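Side-chain contacts in GH62 hydrolase (Scytalidium thermophilum, PDB 4PVA), which probably removes alpha-L-arabinofuranose side groups from arabinoxylan, as a fungal family 62 arabinofuranosidase with the family's five-bladed beta-propeller fold: residues A[47-52]-A[58-63]; A[71-76]-A[132-137]. All coordinates share one frame; numbering follows the deposited sequence.

Contact 1: residues A[47-52]-A[58-63]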
ATOM      1  N   ASP A  47      -1.608   2.592  -7.395  1.00 12.06           N
ATOM      2  CA  ASP A  47      -1.632   2.070  -6.032  1.00 12.36           C
ATOM      3  C   ASP A  47      -1.841   0.565  -5.956  1.00 12.07           C
ATOM      4  O   ASP A  47      -2.864   0.081  -5.482  1.00 12.18           O
ATOM      5  CB  ASP A  47      -2.560   2.886  -5.133  1.00 13.85           C
ATOM      6  CG  ASP A  47      -3.982   2.908  -5.539  1.00 14.05           C
ATOM      7  OD1 ASP A  47      -4.581   1.811  -5.726  1.00 14.39           O
ATOM      8  OD2 ASP A  47      -4.572   4.040  -5.610  1.00 15.01           O
ATOM      9  N   PRO A  48      -0.832  -0.210  -6.380  1.00 11.88           N
ATOM     10  CA  PRO A  48      -0.999  -1.666  -6.420  1.00 12.28           C
ATOM     11  C   PRO A  48      -0.774  -2.342  -5.077  1.00 12.01           C
ATOM     12  O   PRO A  48       0.024  -1.881  -4.250  1.00 12.15           O
ATOM     13  CB  PRO A  48       0.091  -2.085  -7.409  1.00 12.83           C
ATOM     14  CG  PRO A  48       1.172  -1.091  -7.168  1.00 13.04           C
ATOM     15  CD  PRO A  48       0.461   0.208  -6.935  1.00 12.12           C
ATOM     16  N   THR A  49      -1.441  -3.462  -4.882  1.00 11.58           N
ATOM     17  CA  THR A  49      -1.118  -4.430  -3.826  1.00 11.63           C
ATOM     18  C   THR A  49      -0.990  -5.774  -4.536  1.00 11.94           C
ATOM     19  O   THR A  49      -1.712  -6.015  -5.513  1.00 13.11           O
ATOM     20  CB  THR A  49      -2.192  -4.450  -2.710  1.00 11.77           C
ATOM     21  OG1 THR A  49      -1.818  -5.415  -1.730  1.00 11.83           O
ATOM     22  CG2 THR A  49      -3.573  -4.805  -3.244  1.00 12.45           C
ATOM     23  N   ALA A  50      -0.066  -6.621  -4.092  1.00 12.30           N
ATOM     24  CA  ALA A  50       0.218  -7.836  -4.847  1.00 13.22           C
ATOM     25  C   ALA A  50       0.790  -8.928  -3.977  1.00 13.43           C
ATOM     26  O   ALA A  50       1.574  -8.674  -3.048  1.00 13.82           O
ATOM     27  CB  ALA A  50       1.206  -7.535  -5.958  1.00 13.96           C
ATOM     28  N   VAL A  51       0.435 -10.164  -4.347  1.00 14.12           N
ATOM     29  CA  VAL A  51       1.007 -11.366  -3.789  1.00 14.62           C
ATOM     30  C   VAL A  51       1.438 -12.295  -4.909  1.00 15.07           C
ATOM     31  O   VAL A  51       0.923 -12.193  -6.019  1.00 16.18           O
ATOM     32  CB  VAL A  51       0.029 -12.077  -2.827  1.00 14.74           C
ATOM     33  CG1 VAL A  51      -0.234 -11.228  -1.581  1.00 14.53           C
ATOM     34  CG2 VAL A  51      -1.288 -12.419  -3.533  1.00 15.42           C
ATOM     35  N   LEU A  52       2.390 -13.158  -4.588  1.00 14.81           N
ATOM     36  CA  LEU A  52       2.873 -14.172  -5.532  1.00 15.92           C
ATOM     37  C   LEU A  52       2.583 -15.511  -4.900  1.00 16.34           C
ATOM     38  O   LEU A  52       3.019 -15.786  -3.808  1.00 16.75           O
ATOM     39  CB  LEU A  52       4.354 -13.967  -5.791  1.00 16.16           C
ATOM     40  CG  LEU A  52       5.106 -15.082  -6.538  1.00 16.85           C
ATOM     41  CD1 LEU A  52       4.535 -15.293  -7.926  1.00 17.05           C
ATOM     42  CD2 LEU A  52       6.596 -14.772  -6.629  1.00 17.11           C
ATOM     43  N   HIS A  58      -0.781 -11.939  -8.301  1.00 15.25           N
ATOM     44  CA  HIS A  58      -2.142 -11.464  -8.144  1.00 15.66           C
ATOM     45  C   HIS A  58      -2.078 -10.002  -7.717  1.00 14.93           C
ATOM     46  O   HIS A  58      -1.506  -9.712  -6.689  1.00 15.42           O
ATOM     47  CB  HIS A  58      -2.845 -12.255  -7.060  1.00 16.06           C
ATOM     48  CG  HIS A  58      -2.995 -13.709  -7.378  1.00 17.06           C
ATOM     49  ND1 HIS A  58      -4.088 -14.207  -8.039  1.00 18.43           N
ATOM     50  CD2 HIS A  58      -2.182 -14.764  -7.127  1.00 17.32           C
ATOM     51  CE1 HIS A  58      -3.950 -15.511  -8.185  1.00 18.96           C
ATOM     52  NE2 HIS A  58      -2.810 -15.879  -7.640  1.00 19.03           N
ATOM     53  N   VAL A  59      -2.633  -9.121  -8.537  1.00 14.78           N
ATOM     54  CA  VAL A  59      -2.546  -7.686  -8.316  1.00 14.17           C
ATOM     55  C   VAL A  59      -3.924  -7.053  -8.217  1.00 13.74           C
ATOM     56  O   VAL A  59      -4.824  -7.365  -8.987  1.00 14.11           O
ATOM     57  CB  VAL A  59      -1.741  -6.993  -9.434  1.00 14.85           C
ATOM     58  CG1 VAL A  59      -1.605  -5.492  -9.166  1.00 14.61           C
ATOM     59  CG2 VAL A  59      -0.366  -7.630  -9.565  1.00 14.93           C
ATOM     60  N   PHE A  60      -4.084  -6.164  -7.231  1.00 13.11           N
ATOM     61  CA  PHE A  60      -5.236  -5.270  -7.157  1.00 13.11           C
ATOM     62  C   PHE A  60      -4.696  -3.868  -7.290  1.00 12.68           C
ATOM     63  O   PHE A  60      -3.649  -3.541  -6.715  1.00 13.04           O
ATOM     64  CB  PHE A  60      -6.002  -5.426  -5.839  1.00 13.15           C
ATOM     65  CG  PHE A  60      -6.530  -6.833  -5.595  1.00 13.58           C
ATOM     66  CD1 PHE A  60      -5.661  -7.851  -5.203  1.00 14.39           C
ATOM     67  CD2 PHE A  60      -7.861  -7.134  -5.780  1.00 14.22           C
ATOM     68  CE1 PHE A  60      -6.117  -9.140  -5.005  1.00 15.37           C
ATOM     69  CE2 PHE A  60      -8.324  -8.418  -5.546  1.00 14.79           C
ATOM     70  CZ  PHE A  60      -7.442  -9.402  -5.160  1.00 15.31           C
ATOM     71  N   ALA A  61      -5.361  -3.027  -8.055  1.00 12.82           N
ATOM     72  CA  ALA A  61      -4.963  -1.657  -8.302  1.00 12.60           C
ATOM     73  C   ALA A  61      -6.186  -0.772  -8.446  1.00 12.84           C
ATOM     74  O   ALA A  61      -7.308  -1.282  -8.617  1.00 13.92           O
ATOM     75  CB  ALA A  61      -4.093  -1.562  -9.559  1.00 12.87           C
ATOM     76  N   SER A  62      -6.003   0.538  -8.390  1.00 13.13           N
ATOM     77  CA  SER A  62      -7.093   1.457  -8.623  1.00 13.83           C
ATOM     78  C   SER A  62      -7.050   1.993 -10.007  1.00 13.64           C
ATOM     79  O   SER A  62      -6.002   2.203 -10.599  1.00 13.34           O
ATOM     80  CB  SER A  62      -7.083   2.605  -7.665  1.00 14.33           C
ATOM     81  OG  SER A  62      -7.216   2.094  -6.324  1.00 15.15           O
ATOM     82  N   THR A  63      -8.230   2.213 -10.548  1.00 14.48           N
ATOM     83  CA  THR A  63      -8.424   2.966 -11.777  1.00 15.27           C
ATOM     84  C   THR A  63      -8.723   4.397 -11.402  1.00 15.28           C
ATOM     85  O   THR A  63      -9.507   4.656 -10.481  1.00 15.68           O
ATOM     86  CB  THR A  63      -9.558   2.373 -12.640  1.00 15.96           C
ATOM     87  OG1 THR A  63     -10.789   2.414 -11.892  1.00 16.31           O
ATOM     88  CG2 THR A  63      -9.253   0.971 -13.017  1.00 16.76           C
TER
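His58 and Val51 form a hydrogen-bonded antiparallel pair, an instance of how hairpin register decides which side chains become neighbours. His58 N reaches Val51 O at 2.9 Å, nearly straight (177°). With CG beside its own backbone N (chi1 -63°), the imidazole leans back so that Val51 O lies near the ring plane at its CD2 edge, while ND1 is hydrogen-bonded to Tyr73 OH of strand 68-76. On the same face, Phe60 pairs with Thr49 through reciprocal N-H···O bonds, and methyl Thr49 CG2 rests 3.6 Å from Phe60 CB. At the far end Ser62 OG donates to Asp47 OD1 at 2.7 Å, meeting the syn lone pair of that carboxylate oxygen, and is also hydrogen-bonded to Ala102 N. Replacing Asp47 by an alanine would probably leave the Ser62 proton without this acceptor and its hydroxyl held from the Ala102 side. A phosphate ion, probably from the crystallisation liquor, lies about 4 Å from the Asp47 side chain and may mark a pocket. Strand 44-53 is outermost in its sheet. Pro103 and Val105 of strand 101-108 cover Phe60, whereas Leu318 of strand 316-321 packs on Pro48, Ala50 and Val59 on the opposite face.

Contact 2: residues A[71-76]-A[132-137]; sequences MVYFNF and NDPSKW
Tyr73 and Pro134 make the direct apolar contact between strand 68-76 and the loop that precedes strand 141-142, an example of how a loop from one propeller blade can be seated against its neighbour. The two side chains cross at about a right angle. Pro134 CB approaches Tyr73 CD2 to 3.6 Å, and Pro134 CG comes within 3.7 Å of the same carbon, while Pro134 CD lies farther along, by Tyr73 CE2; the pyrrolidine thus meets the CD2-CE2 side of the phenol, its CB approaching obliquely. Tyr73 holds CG opposite its backbone N (chi1 164°), which sends the ring out from the strand to meet the loop. Tyr88 of strand 88-89 also touches Pro134.

Polar interactions gather at the phenol's far end. Within the strand, Asn75 ND2 donates to Tyr73 OH at 3.0 Å, almost straight (170°) and with the hydroxyl only 6° out of the amide plane. The same hydroxyl is also hydrogen-bonded to His58 ND1, so two partners fix the end of the ring. A water spans the two segments: it donates to Asn132 O at 2.7 Å and accepts a weak, 3.3 Å bond from Asn75 ND2.

Backbone bonding shapes the loop itself. Lys136 N meets Asp133 O at 3.2 Å, the three-residue spacing of a 3-10 turn, and this turn carries Pro134.

The chemistry is therefore divided. Hydrophobic contact joins the segments directly, the polar link passes through a water, weakly held on the Asn75 side, and the amide of Asn75 serves both the anchored phenol and that water. Between these two segments, then, shape does the direct joining, and the tyrosine that offers the surface is probably held in place by its two hydroxyl partners.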
HETATM    1  N   MSE A  71     -11.623  -0.067  -8.711  1.00 14.53           N
HETATM    2  CA  MSE A  71     -10.491  -0.993  -8.588  1.00 14.47           C
HETATM    3  C   MSE A  71     -10.589  -2.133  -9.571  1.00 14.92           C
HETATM    4  O   MSE A  71     -11.694  -2.484 -10.054  1.00 16.09           O
HETATM    5  CB  MSE A  71     -10.351  -1.508  -7.133  1.00 14.64           C
HETATM    6  CG  MSE A  71     -10.190  -0.348  -6.140  1.00 14.96           C
HETATM    7 SE   MSE A  71      -9.950  -0.934  -4.312  0.70 15.42          SE
HETATM    8  CE  MSE A  71     -11.634  -1.931  -4.134  1.00 15.10           C
ATOM      9  N   VAL A  72      -9.435  -2.707  -9.833  1.00 15.36           N
ATOM     10  CA  VAL A  72      -9.296  -3.838 -10.749  1.00 15.96           C
ATOM     11  C   VAL A  72      -8.486  -4.931 -10.104  1.00 15.56           C
ATOM     12  O   VAL A  72      -7.616  -4.649  -9.264  1.00 15.31           O
ATOM     13  CB  VAL A  72      -8.604  -3.484 -12.083  1.00 17.14           C
ATOM     14  CG1 VAL A  72      -9.521  -2.666 -12.956  1.00 18.42           C
ATOM     15  CG2 VAL A  72      -7.237  -2.819 -11.908  1.00 16.66           C
ATOM     16  N   TYR A  73      -8.750  -6.165 -10.501  1.00 15.31           N
ATOM     17  CA  TYR A  73      -7.924  -7.302 -10.203  1.00 15.98           C
ATOM     18  C   TYR A  73      -7.370  -7.870 -11.520  1.00 15.94           C
ATOM     19  O   TYR A  73      -8.107  -7.966 -12.509  1.00 16.68           O
ATOM     20  CB  TYR A  73      -8.737  -8.373  -9.472  1.00 16.34           C
ATOM     21  CG  TYR A  73      -8.074  -9.721  -9.458  1.00 16.55           C
ATOM     22  CD1 TYR A  73      -7.047 -10.003  -8.571  1.00 16.17           C
ATOM     23  CD2 TYR A  73      -8.451 -10.700 -10.370  1.00 17.78           C
ATOM     24  CE1 TYR A  73      -6.418 -11.230  -8.560  1.00 17.34           C
ATOM     25  CE2 TYR A  73      -7.820 -11.932 -10.389  1.00 17.95           C
ATOM     26  CZ  TYR A  73      -6.812 -12.208  -9.494  1.00 17.75           C
ATOM     27  OH  TYR A  73      -6.197 -13.451  -9.542  1.00 18.46           O
ATOM     28  N   PHE A  74      -6.129  -8.320 -11.498  1.00 15.12           N
ATOM     29  CA  PHE A  74      -5.579  -9.077 -12.602  1.00 15.62           C
ATOM     30  C   PHE A  74      -4.452  -9.979 -12.102  1.00 15.42           C
ATOM     31  O   PHE A  74      -3.891  -9.762 -11.030  1.00 15.55           O
ATOM     32  CB  PHE A  74      -5.122  -8.153 -13.734  1.00 15.63           C
ATOM     33  CG  PHE A  74      -4.100  -7.121 -13.346  1.00 16.12           C
ATOM     34  CD1 PHE A  74      -4.470  -5.951 -12.684  1.00 16.23           C
ATOM     35  CD2 PHE A  74      -2.769  -7.298 -13.665  1.00 16.67           C
ATOM     36  CE1 PHE A  74      -3.519  -4.997 -12.369  1.00 16.81           C
ATOM     37  CE2 PHE A  74      -1.815  -6.340 -13.327  1.00 16.65           C
ATOM     38  CZ  PHE A  74      -2.201  -5.189 -12.681  1.00 17.09           C
ATOM     39  N   ASN A  75      -4.094 -10.979 -12.917  1.00 16.42           N
ATOM     40  CA  ASN A  75      -3.003 -11.852 -12.594  1.00 16.86           C
ATOM     41  C   ASN A  75      -2.155 -12.112 -13.828  1.00 17.12           C
ATOM     42  O   ASN A  75      -2.588 -11.848 -14.954  1.00 17.85           O
ATOM     43  CB  ASN A  75      -3.474 -13.145 -11.912  1.00 17.55           C
ATOM     44  CG  ASN A  75      -4.386 -13.982 -12.799  1.00 18.92           C
ATOM     45  OD1 ASN A  75      -4.000 -14.401 -13.898  1.00 20.26           O
ATOM     46  ND2 ASN A  75      -5.571 -14.246 -12.333  1.00 19.80           N
ATOM     47  N   PHE A  76      -0.945 -12.583 -13.586  1.00 16.68           N
ATOM     48  CA  PHE A  76       0.014 -12.870 -14.652  1.00 16.55           C
ATOM     49  C   PHE A  76       1.117 -13.722 -14.055  1.00 16.61           C
ATOM     50  O   PHE A  76       1.258 -13.822 -12.836  1.00 17.56           O
ATOM     51  CB  PHE A  76       0.559 -11.562 -15.264  1.00 16.84           C
ATOM     52  CG  PHE A  76       1.241 -10.639 -14.257  1.00 17.10           C
ATOM     53  CD1 PHE A  76       2.585 -10.792 -13.947  1.00 17.17           C
ATOM     54  CD2 PHE A  76       0.537  -9.629 -13.623  1.00 17.03           C
ATOM     55  CE1 PHE A  76       3.215  -9.961 -13.025  1.00 16.88           C
ATOM     56  CE2 PHE A  76       1.184  -8.796 -12.709  1.00 17.23           C
ATOM     57  CZ  PHE A  76       2.501  -8.975 -12.409  1.00 16.86           C
ATOM     58  N   ASN A 132      -8.521 -16.241  -6.647  1.00 22.19           N
ATOM     59  CA  ASN A 132      -8.670 -16.460  -8.072  1.00 23.88           C
ATOM     60  C   ASN A 132     -10.079 -16.173  -8.608  1.00 24.82           C
ATOM     61  O   ASN A 132     -10.299 -16.254  -9.827  1.00 26.77           O
ATOM     62  CB  ASN A 132      -8.327 -17.919  -8.396  1.00 25.53           C
ATOM     63  CG  ASN A 132      -6.871 -18.224  -8.170  1.00 26.29           C
ATOM     64  OD1 ASN A 132      -6.027 -17.815  -8.961  1.00 27.25           O
ATOM     65  ND2 ASN A 132      -6.571 -18.958  -7.104  1.00 27.09           N
ATOM     66  N   ASP A 133     -11.031 -15.880  -7.718  1.00 24.77           N
ATOM     67  CA  ASP A 133     -12.427 -15.661  -8.084  1.00 25.79           C
ATOM     68  C   ASP A 133     -12.852 -14.218  -7.814  1.00 22.72           C
ATOM     69  O   ASP A 133     -13.542 -13.939  -6.837  1.00 22.34           O
ATOM     70  CB  ASP A 133     -13.333 -16.590  -7.270  1.00 28.04           C
ATOM     71  CG  ASP A 133     -12.982 -18.066  -7.431  1.00 32.09           C
ATOM     72  OD1 ASP A 133     -12.318 -18.444  -8.434  1.00 34.49           O
ATOM     73  OD2 ASP A 133     -13.390 -18.849  -6.535  1.00 35.89           O
ATOM     74  N   PRO A 134     -12.449 -13.282  -8.677  1.00 21.76           N
ATOM     75  CA  PRO A 134     -12.661 -11.862  -8.386  1.00 20.71           C
ATOM     76  C   PRO A 134     -14.119 -11.426  -8.350  1.00 20.90           C
ATOM     77  O   PRO A 134     -14.444 -10.403  -7.788  1.00 21.21           O
ATOM     78  CB  PRO A 134     -11.896 -11.155  -9.510  1.00 20.74           C
ATOM     79  CG  PRO A 134     -11.813 -12.168 -10.609  1.00 21.02           C
ATOM     80  CD  PRO A 134     -11.634 -13.465  -9.893  1.00 21.53           C
ATOM     81  N   SER A 135     -15.028 -12.201  -8.939  1.00 21.98           N
ATOM     82  CA  SER A 135     -16.436 -11.841  -8.974  1.00 22.71           C
ATOM     83  C   SER A 135     -17.084 -11.977  -7.601  1.00 22.56           C
ATOM     84  O   SER A 135     -18.205 -11.520  -7.427  1.00 23.90           O
ATOM     85  CB  SER A 135     -17.192 -12.719 -10.009  1.00 24.18           C
ATOM     86  OG  SER A 135     -17.279 -14.045  -9.514  1.00 25.57           O
ATOM     87  N   LYS A 136     -16.401 -12.600  -6.628  1.00 22.24           N
ATOM     88  CA  LYS A 136     -16.975 -12.880  -5.311  1.00 22.74           C
ATOM     89  C   LYS A 136     -16.633 -11.881  -4.206  1.00 21.22           C
ATOM     90  O   LYS A 136     -17.094 -12.055  -3.092  1.00 21.12           O
ATOM     91  CB  LYS A 136     -16.612 -14.291  -4.849  1.00 25.27           C
ATOM     92  CG  LYS A 136     -17.039 -15.381  -5.832  1.00 28.50           C
ATOM     93  CD  LYS A 136     -18.512 -15.266  -6.235  1.00 32.35           C
ATOM     94  CE  LYS A 136     -18.918 -16.271  -7.314  1.00 36.48           C
ATOM     95  NZ  LYS A 136     -19.866 -15.662  -8.301  1.00 39.20           N
ATOM     96  N   TRP A 137     -15.841 -10.852  -4.503  1.00 19.55           N
ATOM     97  CA  TRP A 137     -15.495  -9.882  -3.474  1.00 18.47           C
ATOM     98  C   TRP A 137     -16.750  -9.186  -2.937  1.00 18.51           C
ATOM     99  O   TRP A 137     -17.572  -8.662  -3.700  1.00 19.70           O
ATOM    100  CB  TRP A 137     -14.493  -8.868  -4.029  1.00 17.79           C
ATOM    101  CG  TRP A 137     -13.102  -9.420  -4.127  1.00 17.11           C
ATOM    102  CD1 TRP A 137     -12.472  -9.858  -5.259  1.00 16.80           C
ATOM    103  CD2 TRP A 137     -12.180  -9.619  -3.050  1.00 16.51           C
ATOM    104  NE1 TRP A 137     -11.224 -10.313  -4.946  1.00 16.63           N
ATOM    105  CE2 TRP A 137     -11.022 -10.181  -3.602  1.00 16.19           C
ATOM    106  CE3 TRP A 137     -12.230  -9.398  -1.673  1.00 16.07           C
ATOM    107  CZ2 TRP A 137      -9.926 -10.514  -2.824  1.00 16.69           C
ATOM    108  CZ3 TRP A 137     -11.130  -9.730  -0.901  1.00 16.47           C
ATOM    109  CH2 TRP A 137      -9.989 -10.263  -1.488  1.00 16.28           C
TER
HETATM  110  O   HOH W   1      -8.521 -15.667 -11.814  1.00 37.68           O

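How the contacts relate
Contact 1 closes before contact 2 opens along the chain, and their centres lie 10 Å apart. They meet through adjacent strands of one four-stranded antiparallel sheet: strand 56-65 supplies half of contact 1, and strand 68-76, next in sequence, half of contact 2. The His58-Tyr73 bond joins the two contacts; Ala61 O to Val72 N at 2.8 Å is a probable backbone hydrogen bond between the strands, and His58 CE1 packs 3.2 Å from Asn132 OD1. Contact 1 lies about 9 Å from the chain's centre and contact 2 about 17 Å, both measured centre to centre. The pair thus follows one propeller blade outward, from its inner hairpin to a loop of the following blade.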